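Local coordinates for protein condensin complex subunit 3 (Schizosaccharomyces pombe, PDB 5OQR) that serves as a regulatory subunit of condensin, the complex required to convert interphase chromatin into mitotic-like condensed chromosomes, at residues A[599-604]-A[632-637]; A[651-656]-A[677-682]. All blocks are in the same frame, centred on the assembly; numbering follows the deposited sequence.

Contact 1. Residues A[599-604]-A[632-637]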
ATOM      1  N   TYR A 599     -18.150 -14.494  15.474  1.00 32.72           N
ATOM      2  CA  TYR A 599     -19.039 -15.504  14.906  1.00 32.96           C
ATOM      3  C   TYR A 599     -18.232 -16.766  14.638  1.00 37.50           C
ATOM      4  O   TYR A 599     -17.688 -16.966  13.552  1.00 34.80           O
ATOM      5  CB  TYR A 599     -19.695 -14.970  13.639  1.00 33.75           C
ATOM      6  CG  TYR A 599     -20.632 -15.936  12.950  1.00 32.25           C
ATOM      7  CD1 TYR A 599     -21.914 -16.152  13.432  1.00 32.34           C
ATOM      8  CD2 TYR A 599     -20.241 -16.618  11.809  1.00 33.04           C
ATOM      9  CE1 TYR A 599     -22.774 -17.028  12.805  1.00 30.56           C
ATOM     10  CE2 TYR A 599     -21.093 -17.497  11.175  1.00 36.28           C
ATOM     11  CZ  TYR A 599     -22.360 -17.697  11.677  1.00 35.61           C
ATOM     12  OH  TYR A 599     -23.218 -18.570  11.049  1.00 35.80           O
ATOM     13  N   ARG A 600     -18.153 -17.631  15.650  1.00 44.55           N
ATOM     14  CA  ARG A 600     -17.497 -18.931  15.523  1.00 33.36           C
ATOM     15  C   ARG A 600     -16.040 -18.773  15.098  1.00 34.78           C
ATOM     16  O   ARG A 600     -15.557 -19.452  14.190  1.00 38.17           O
ATOM     17  CB  ARG A 600     -18.255 -19.820  14.537  1.00 36.85           C
ATOM     18  CG  ARG A 600     -19.760 -19.612  14.541  1.00 32.71           C
ATOM     19  CD  ARG A 600     -20.457 -20.597  13.625  1.00 39.89           C
ATOM     20  NE  ARG A 600     -20.525 -21.934  14.207  1.00 46.58           N
ATOM     21  CZ  ARG A 600     -20.920 -23.019  13.552  1.00 43.28           C
ATOM     22  NH1 ARG A 600     -20.951 -24.189  14.171  1.00 62.87           N
ATOM     23  NH2 ARG A 600     -21.278 -22.941  12.280  1.00 53.18           N
ATOM     24  N   ASP A 601     -15.334 -17.857  15.768  1.00 34.21           N
ATOM     25  CA  ASP A 601     -13.956 -17.548  15.396  1.00 38.91           C
ATOM     26  C   ASP A 601     -13.141 -18.820  15.218  1.00 39.91           C
ATOM     27  O   ASP A 601     -12.503 -19.025  14.183  1.00 38.97           O
ATOM     28  CB  ASP A 601     -13.305 -16.661  16.458  1.00 38.07           C
ATOM     29  CG  ASP A 601     -14.186 -15.512  16.882  1.00 39.20           C
ATOM     30  OD1 ASP A 601     -15.415 -15.703  16.944  1.00 40.10           O
ATOM     31  OD2 ASP A 601     -13.651 -14.420  17.160  1.00 38.13           O
ATOM     32  N   GLU A 602     -13.167 -19.690  16.230  1.00 55.72           N
ATOM     33  CA  GLU A 602     -12.381 -20.920  16.202  1.00 55.86           C
ATOM     34  C   GLU A 602     -12.601 -21.689  14.908  1.00 51.10           C
ATOM     35  O   GLU A 602     -11.649 -22.206  14.310  1.00 44.07           O
ATOM     36  CB  GLU A 602     -12.739 -21.801  17.401  1.00 68.04           C
ATOM     37  CG  GLU A 602     -12.940 -21.055  18.721  1.00 70.68           C
ATOM     38  CD  GLU A 602     -14.358 -20.528  18.903  1.00 78.41           C
ATOM     39  OE1 GLU A 602     -15.291 -21.088  18.289  1.00 80.38           O
ATOM     40  OE2 GLU A 602     -14.534 -19.538  19.645  1.00 69.96           O
ATOM     41  N   LEU A 603     -13.853 -21.774  14.458  1.00 47.61           N
ATOM     42  CA  LEU A 603     -14.179 -22.601  13.301  1.00 41.32           C
ATOM     43  C   LEU A 603     -13.655 -21.986  12.009  1.00 35.96           C
ATOM     44  O   LEU A 603     -13.224 -22.709  11.105  1.00 35.93           O
ATOM     45  CB  LEU A 603     -15.691 -22.809  13.229  1.00 43.75           C
ATOM     46  CG  LEU A 603     -16.192 -23.758  12.139  1.00 55.24           C
ATOM     47  CD1 LEU A 603     -15.789 -25.191  12.436  1.00 62.58           C
ATOM     48  CD2 LEU A 603     -17.702 -23.642  11.978  1.00 47.67           C
ATOM     49  N   PHE A 604     -13.684 -20.659  11.901  1.00 35.02           N
ATOM     50  CA  PHE A 604     -13.265 -19.988  10.676  1.00 38.89           C
ATOM     51  C   PHE A 604     -11.804 -19.572  10.696  1.00 36.24           C
ATOM     52  O   PHE A 604     -11.190 -19.447   9.631  1.00 37.69           O
ATOM     53  CB  PHE A 604     -14.131 -18.748  10.428  1.00 29.35           C
ATOM     54  CG  PHE A 604     -15.515 -19.061   9.947  1.00 28.56           C
ATOM     55  CD1 PHE A 604     -15.729 -19.478   8.648  1.00 33.29           C
ATOM     56  CD2 PHE A 604     -16.601 -18.936  10.790  1.00 28.96           C
ATOM     57  CE1 PHE A 604     -16.998 -19.770   8.199  1.00 36.01           C
ATOM     58  CE2 PHE A 604     -17.873 -19.225  10.349  1.00 33.15           C
ATOM     59  CZ  PHE A 604     -18.073 -19.643   9.051  1.00 38.25           C
ATOM     60  N   PRO A 632      -4.052  -8.458  11.386  1.00 33.94           N
ATOM     61  CA  PRO A 632      -3.494  -7.558  12.409  1.00 36.36           C
ATOM     62  C   PRO A 632      -4.557  -6.910  13.279  1.00 37.88           C
ATOM     63  O   PRO A 632      -4.365  -6.779  14.493  1.00 45.05           O
ATOM     64  CB  PRO A 632      -2.725  -6.520  11.579  1.00 35.12           C
ATOM     65  CG  PRO A 632      -2.483  -7.170  10.273  1.00 32.41           C
ATOM     66  CD  PRO A 632      -3.652  -8.058  10.028  1.00 32.65           C
ATOM     67  N   VAL A 633      -5.677  -6.495  12.687  1.00 35.97           N
ATOM     68  CA  VAL A 633      -6.740  -5.849  13.454  1.00 42.45           C
ATOM     69  C   VAL A 633      -7.335  -6.827  14.455  1.00 37.16           C
ATOM     70  O   VAL A 633      -7.572  -6.488  15.621  1.00 35.81           O
ATOM     71  CB  VAL A 633      -7.814  -5.288  12.501  1.00 44.29           C
ATOM     72  CG1 VAL A 633      -9.113  -4.971  13.242  1.00 38.19           C
ATOM     73  CG2 VAL A 633      -7.297  -4.048  11.812  1.00 46.89           C
ATOM     74  N   TYR A 634      -7.600  -8.053  14.009  1.00 36.64           N
ATOM     75  CA  TYR A 634      -8.201  -9.054  14.881  1.00 36.04           C
ATOM     76  C   TYR A 634      -7.208  -9.524  15.936  1.00 37.54           C
ATOM     77  O   TYR A 634      -7.524  -9.558  17.130  1.00 39.42           O
ATOM     78  CB  TYR A 634      -8.700 -10.225  14.035  1.00 28.64           C
ATOM     79  CG  TYR A 634      -9.353 -11.346  14.807  1.00 32.41           C
ATOM     80  CD1 TYR A 634      -8.634 -12.478  15.160  1.00 41.18           C
ATOM     81  CD2 TYR A 634     -10.691 -11.283  15.166  1.00 35.88           C
ATOM     82  CE1 TYR A 634      -9.225 -13.511  15.855  1.00 38.72           C
ATOM     83  CE2 TYR A 634     -11.291 -12.312  15.862  1.00 38.21           C
ATOM     84  CZ  TYR A 634     -10.553 -13.424  16.203  1.00 37.72           C
ATOM     85  OH  TYR A 634     -11.145 -14.451  16.896  1.00 37.76           O
ATOM     86  N   ALA A 635      -5.991  -9.871  15.513  1.00 39.72           N
ATOM     87  CA  ALA A 635      -5.010 -10.432  16.437  1.00 33.62           C
ATOM     88  C   ALA A 635      -4.591  -9.414  17.488  1.00 33.81           C
ATOM     89  O   ALA A 635      -4.562  -9.720  18.684  1.00 40.27           O
ATOM     90  CB  ALA A 635      -3.792 -10.932  15.662  1.00 32.59           C
ATOM     91  N   PHE A 636      -4.257  -8.200  17.061  1.00 34.55           N
ATOM     92  CA  PHE A 636      -3.700  -7.204  17.966  1.00 36.58           C
ATOM     93  C   PHE A 636      -4.761  -6.416  18.721  1.00 35.51           C
ATOM     94  O   PHE A 636      -4.407  -5.531  19.507  1.00 40.00           O
ATOM     95  CB  PHE A 636      -2.802  -6.246  17.183  1.00 38.26           C
ATOM     96  CG  PHE A 636      -1.673  -6.930  16.469  1.00 43.93           C
ATOM     97  CD1 PHE A 636      -1.006  -7.992  17.058  1.00 42.57           C
ATOM     98  CD2 PHE A 636      -1.283  -6.519  15.209  1.00 44.62           C
ATOM     99  CE1 PHE A 636       0.031  -8.626  16.406  1.00 46.87           C
ATOM    100  CE2 PHE A 636      -0.245  -7.150  14.549  1.00 48.55           C
ATOM    101  CZ  PHE A 636       0.412  -8.206  15.149  1.00 48.62           C
ATOM    102  N   GLY A 637      -6.037  -6.719  18.522  1.00 39.50           N
ATOM    103  CA  GLY A 637      -7.093  -5.991  19.195  1.00 45.48           C
ATOM    104  C   GLY A 637      -7.353  -6.473  20.607  1.00 43.42           C
ATOM    105  O   GLY A 637      -7.670  -5.673  21.491  1.00 51.50           O
TER
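D601 and Y634 meet through a single hydrogen bond that joins the start of helix 601-613 to the last turn of helix 621-635 in the all-helical, HEAT-repeat-containing solenoid of this condensin subunit. The phenol is the donor: Y634 OH lies 2.5 Å from D601 OD2, and the carboxylate accepts with its anti lone pair, the one pointing away from OD1. The carboxylate oxygen sits at the edge of the tyrosine ring and in its plane, although the carboxylate as a whole is turned 44° from that ring. Nothing else bridges the two segments; their CA atoms stay 10.3 Å apart at the nearest pair, D601 CA and Y634 CA, and the Y634 side chain spans most of that gap. With CG anti to the backbone N (chi1 -180°), the Y634 ring extends from its helix toward D601.

Both side chains are buried, and a second shell holds them. H598 ND1 also hydrogen-bonds D601 OD2, while R644 of helix 639-661 forms a long, weak ion pair with the same oxygen, so the buried charge is probably partly balanced. L594 of helix 580-597 touches both D601 and Y634. A phenylalanine in place of Y634 would probably leave D601 OD2 without its phenol donor and remove the one direct polar tie between these two helix ends. On the D601 side, R600 occupies the N-cap position, and its carbonyl takes the first helical bond, F604 N to R600 O, at 3.2 Å.

Contact 2. Residues A[651-656]-A[677-682]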
ATOM      1  N   ASP A 651      -2.440 -26.785  13.784  1.00 38.58           N
ATOM      2  CA  ASP A 651      -3.203 -27.495  12.764  1.00 39.88           C
ATOM      3  C   ASP A 651      -3.220 -26.721  11.453  1.00 38.94           C
ATOM      4  O   ASP A 651      -3.135 -27.316  10.374  1.00 37.34           O
ATOM      5  CB  ASP A 651      -4.625 -27.748  13.259  1.00 47.50           C
ATOM      6  CG  ASP A 651      -4.662 -28.253  14.688  1.00 75.95           C
ATOM      7  OD1 ASP A 651      -4.669 -29.487  14.885  1.00 92.93           O
ATOM      8  OD2 ASP A 651      -4.676 -27.414  15.615  1.00 63.11           O
ATOM      9  N   ALA A 652      -3.330 -25.393  11.526  1.00 36.91           N
ATOM     10  CA  ALA A 652      -3.263 -24.584  10.317  1.00 35.18           C
ATOM     11  C   ALA A 652      -1.901 -24.710   9.651  1.00 35.62           C
ATOM     12  O   ALA A 652      -1.810 -24.860   8.428  1.00 41.13           O
ATOM     13  CB  ALA A 652      -3.561 -23.122  10.648  1.00 33.46           C
ATOM     14  N   LEU A 653      -0.830 -24.662  10.443  1.00 39.96           N
ATOM     15  CA  LEU A 653       0.511 -24.710   9.872  1.00 38.27           C
ATOM     16  C   LEU A 653       0.820 -26.090   9.306  1.00 39.03           C
ATOM     17  O   LEU A 653       1.487 -26.207   8.272  1.00 43.19           O
ATOM     18  CB  LEU A 653       1.535 -24.317  10.934  1.00 37.89           C
ATOM     19  CG  LEU A 653       2.947 -23.998  10.446  1.00 49.49           C
ATOM     20  CD1 LEU A 653       2.951 -22.791   9.520  1.00 41.52           C
ATOM     21  CD2 LEU A 653       3.855 -23.757  11.638  1.00 47.76           C
ATOM     22  N   LEU A 654       0.350 -27.148   9.967  1.00 41.39           N
ATOM     23  CA  LEU A 654       0.551 -28.492   9.439  1.00 41.79           C
ATOM     24  C   LEU A 654      -0.188 -28.681   8.121  1.00 42.96           C
ATOM     25  O   LEU A 654       0.346 -29.282   7.182  1.00 48.23           O
ATOM     26  CB  LEU A 654       0.094 -29.533  10.462  1.00 37.16           C
ATOM     27  CG  LEU A 654       0.946 -29.671  11.724  1.00 41.53           C
ATOM     28  CD1 LEU A 654       0.327 -30.696  12.658  1.00 45.42           C
ATOM     29  CD2 LEU A 654       2.376 -30.058  11.382  1.00 45.70           C
ATOM     30  N   SER A 655      -1.421 -28.178   8.034  1.00 50.20           N
ATOM     31  CA  SER A 655      -2.168 -28.275   6.786  1.00 45.25           C
ATOM     32  C   SER A 655      -1.439 -27.562   5.657  1.00 40.82           C
ATOM     33  O   SER A 655      -1.437 -28.031   4.514  1.00 44.69           O
ATOM     34  CB  SER A 655      -3.570 -27.696   6.970  1.00 39.54           C
ATOM     35  OG  SER A 655      -4.365 -28.535   7.784  1.00 45.61           O
ATOM     36  N   LEU A 656      -0.810 -26.426   5.958  1.00 35.25           N
ATOM     37  CA  LEU A 656      -0.071 -25.704   4.932  1.00 45.65           C
ATOM     38  C   LEU A 656       1.169 -26.468   4.490  1.00 52.74           C
ATOM     39  O   LEU A 656       1.550 -26.396   3.317  1.00 60.17           O
ATOM     40  CB  LEU A 656       0.309 -24.314   5.444  1.00 47.95           C
ATOM     41  CG  LEU A 656      -0.847 -23.316   5.524  1.00 48.47           C
ATOM     42  CD1 LEU A 656      -0.434 -22.078   6.299  1.00 43.99           C
ATOM     43  CD2 LEU A 656      -1.323 -22.931   4.131  1.00 47.31           C
ATOM     44  N   GLN A 677       6.576 -17.326  10.975  1.00 34.38           N
ATOM     45  CA  GLN A 677       6.945 -16.108  11.684  1.00 38.01           C
ATOM     46  C   GLN A 677       5.801 -15.104  11.693  1.00 43.28           C
ATOM     47  O   GLN A 677       5.633 -14.364  12.668  1.00 43.12           O
ATOM     48  CB  GLN A 677       8.196 -15.496  11.054  1.00 42.08           C
ATOM     49  CG  GLN A 677       8.751 -14.304  11.812  1.00 44.01           C
ATOM     50  CD  GLN A 677       9.031 -14.621  13.268  1.00 50.11           C
ATOM     51  OE1 GLN A 677       9.908 -15.424  13.584  1.00 49.20           O
ATOM     52  NE2 GLN A 677       8.276 -13.997  14.164  1.00 55.22           N
ATOM     53  N   GLN A 678       5.005 -15.060  10.622  1.00 44.97           N
ATOM     54  CA  GLN A 678       3.818 -14.214  10.615  1.00 37.80           C
ATOM     55  C   GLN A 678       2.845 -14.636  11.707  1.00 40.48           C
ATOM     56  O   GLN A 678       2.432 -13.820  12.538  1.00 37.32           O
ATOM     57  CB  GLN A 678       3.143 -14.271   9.245  1.00 41.88           C
ATOM     58  CG  GLN A 678       3.575 -13.177   8.287  1.00 60.04           C
ATOM     59  CD  GLN A 678       2.755 -11.911   8.444  1.00 68.21           C
ATOM     60  OE1 GLN A 678       2.810 -11.245   9.477  1.00 62.49           O
ATOM     61  NE2 GLN A 678       1.981 -11.578   7.416  1.00 58.99           N
ATOM     62  N   MET A 679       2.469 -15.916  11.721  1.00 39.19           N
ATOM     63  CA  MET A 679       1.573 -16.410  12.759  1.00 36.83           C
ATOM     64  C   MET A 679       2.141 -16.168  14.150  1.00 35.85           C
ATOM     65  O   MET A 679       1.383 -15.934  15.097  1.00 40.08           O
ATOM     66  CB  MET A 679       1.311 -17.901  12.563  1.00 42.65           C
ATOM     67  CG  MET A 679       0.786 -18.303  11.199  1.00 29.97           C
ATOM     68  SD  MET A 679       0.049 -19.946  11.284  1.00 45.92           S
ATOM     69  CE  MET A 679       0.060 -20.444   9.573  1.00 49.84           C
ATOM     70  N   LEU A 680       3.466 -16.229  14.300  1.00 34.91           N
ATOM     71  CA  LEU A 680       4.072 -15.991  15.606  1.00 37.34           C
ATOM     72  C   LEU A 680       3.958 -14.528  16.011  1.00 34.85           C
ATOM     73  O   LEU A 680       3.740 -14.221  17.188  1.00 35.13           O
ATOM     74  CB  LEU A 680       5.537 -16.430  15.592  1.00 40.60           C
ATOM     75  CG  LEU A 680       5.788 -17.935  15.679  1.00 37.97           C
ATOM     76  CD1 LEU A 680       7.247 -18.240  15.408  1.00 38.80           C
ATOM     77  CD2 LEU A 680       5.379 -18.472  17.041  1.00 39.15           C
ATOM     78  N   ASP A 681       4.112 -13.612  15.056  1.00 39.98           N
ATOM     79  CA  ASP A 681       3.925 -12.199  15.361  1.00 44.60           C
ATOM     80  C   ASP A 681       2.487 -11.917  15.775  1.00 38.03           C
ATOM     81  O   ASP A 681       2.243 -11.154  16.718  1.00 38.76           O
ATOM     82  CB  ASP A 681       4.314 -11.350  14.154  1.00 48.08           C
ATOM     83  CG  ASP A 681       5.783 -11.472  13.810  1.00 57.12           C
ATOM     84  OD1 ASP A 681       6.296 -10.615  13.061  1.00 70.80           O
ATOM     85  OD2 ASP A 681       6.426 -12.423  14.299  1.00 50.18           O
ATOM     86  N   TRP A 682       1.522 -12.529  15.087  1.00 34.47           N
ATOM     87  CA  TRP A 682       0.119 -12.340  15.441  1.00 30.95           C
ATOM     88  C   TRP A 682      -0.163 -12.756  16.876  1.00 33.05           C
ATOM     89  O   TRP A 682      -1.032 -12.170  17.532  1.00 33.96           O
ATOM     90  CB  TRP A 682      -0.774 -13.136  14.491  1.00 30.78           C
ATOM     91  CG  TRP A 682      -0.764 -12.647  13.078  1.00 31.77           C
ATOM     92  CD1 TRP A 682      -0.360 -11.426  12.634  1.00 33.31           C
ATOM     93  CD2 TRP A 682      -1.178 -13.378  11.919  1.00 26.55           C
ATOM     94  NE1 TRP A 682      -0.497 -11.348  11.272  1.00 32.72           N
ATOM     95  CE2 TRP A 682      -0.997 -12.535  10.808  1.00 26.59           C
ATOM     96  CE3 TRP A 682      -1.684 -14.663  11.713  1.00 30.92           C
ATOM     97  CZ2 TRP A 682      -1.304 -12.936   9.512  1.00 33.18           C
ATOM     98  CZ3 TRP A 682      -1.989 -15.057  10.430  1.00 28.68           C
ATOM     99  CH2 TRP A 682      -1.797 -14.199   9.344  1.00 32.96           C
TER
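L653 and L656, about one turn apart on helix 639-661, both rest against the terminal methyl of M679 from helix 669-682. Earlier in 651-656, D651 O receives two bonds from the residue one turn on: S655 N at 3.0 Å and S655 OG at 3.1 Å, arriving from opposite faces of the carbonyl plane. A652 follows, its CB directed at the other helix but stopping short of close packing. L653 then brings CD1 to 3.7 Å from M679 CE, with the two side chains running at a slant to each other. With its CG anti to the backbone N (chi1 -166°), CD1 is carried toward M679; L653 also packs on F729 and L733 of helix 725-736. S655 takes no part in the M679 contact and touches K606 and I610 of helix 601-613. L656 completes the pair, its CD1 meeting M679 CE tip to tip, again at 3.7 Å.

The M679 chain is extended beyond CG (chi2 -162°, chi3 -160°), carrying CE across to both leucines. The backbones remain well apart, with L653 CA 8.9 Å from M679 CA. F649 and I609 touch the same methionine, joining an earlier turn of helix 639-661 and helix 601-613 to the cluster. This is the apolar packing of neighbouring helices in a helical-repeat solenoid, with a long, unbranched methionine reaching from one helix to the other.

In the fold
Both contacts are buried and join helices in the C-terminal condensin-subunit region, and contact 1 precedes contact 2 along the chain. Their chemistry differs: contact 1 depends on a polar, charge-bearing bond at helix ends, whereas contact 2 is purely apolar across its two helices. Helix 639-661 connects them, since it carries residues 651-656 and also supplies R644 beside contact 1; helix 601-613 likewise serves both, through D601 in one and I609 in the other. Their centres lie about 14 Å apart, and they touch directly where F636 CE1 packs 3.4 Å from D681 O and A635 CB 3.6 Å from W682 O.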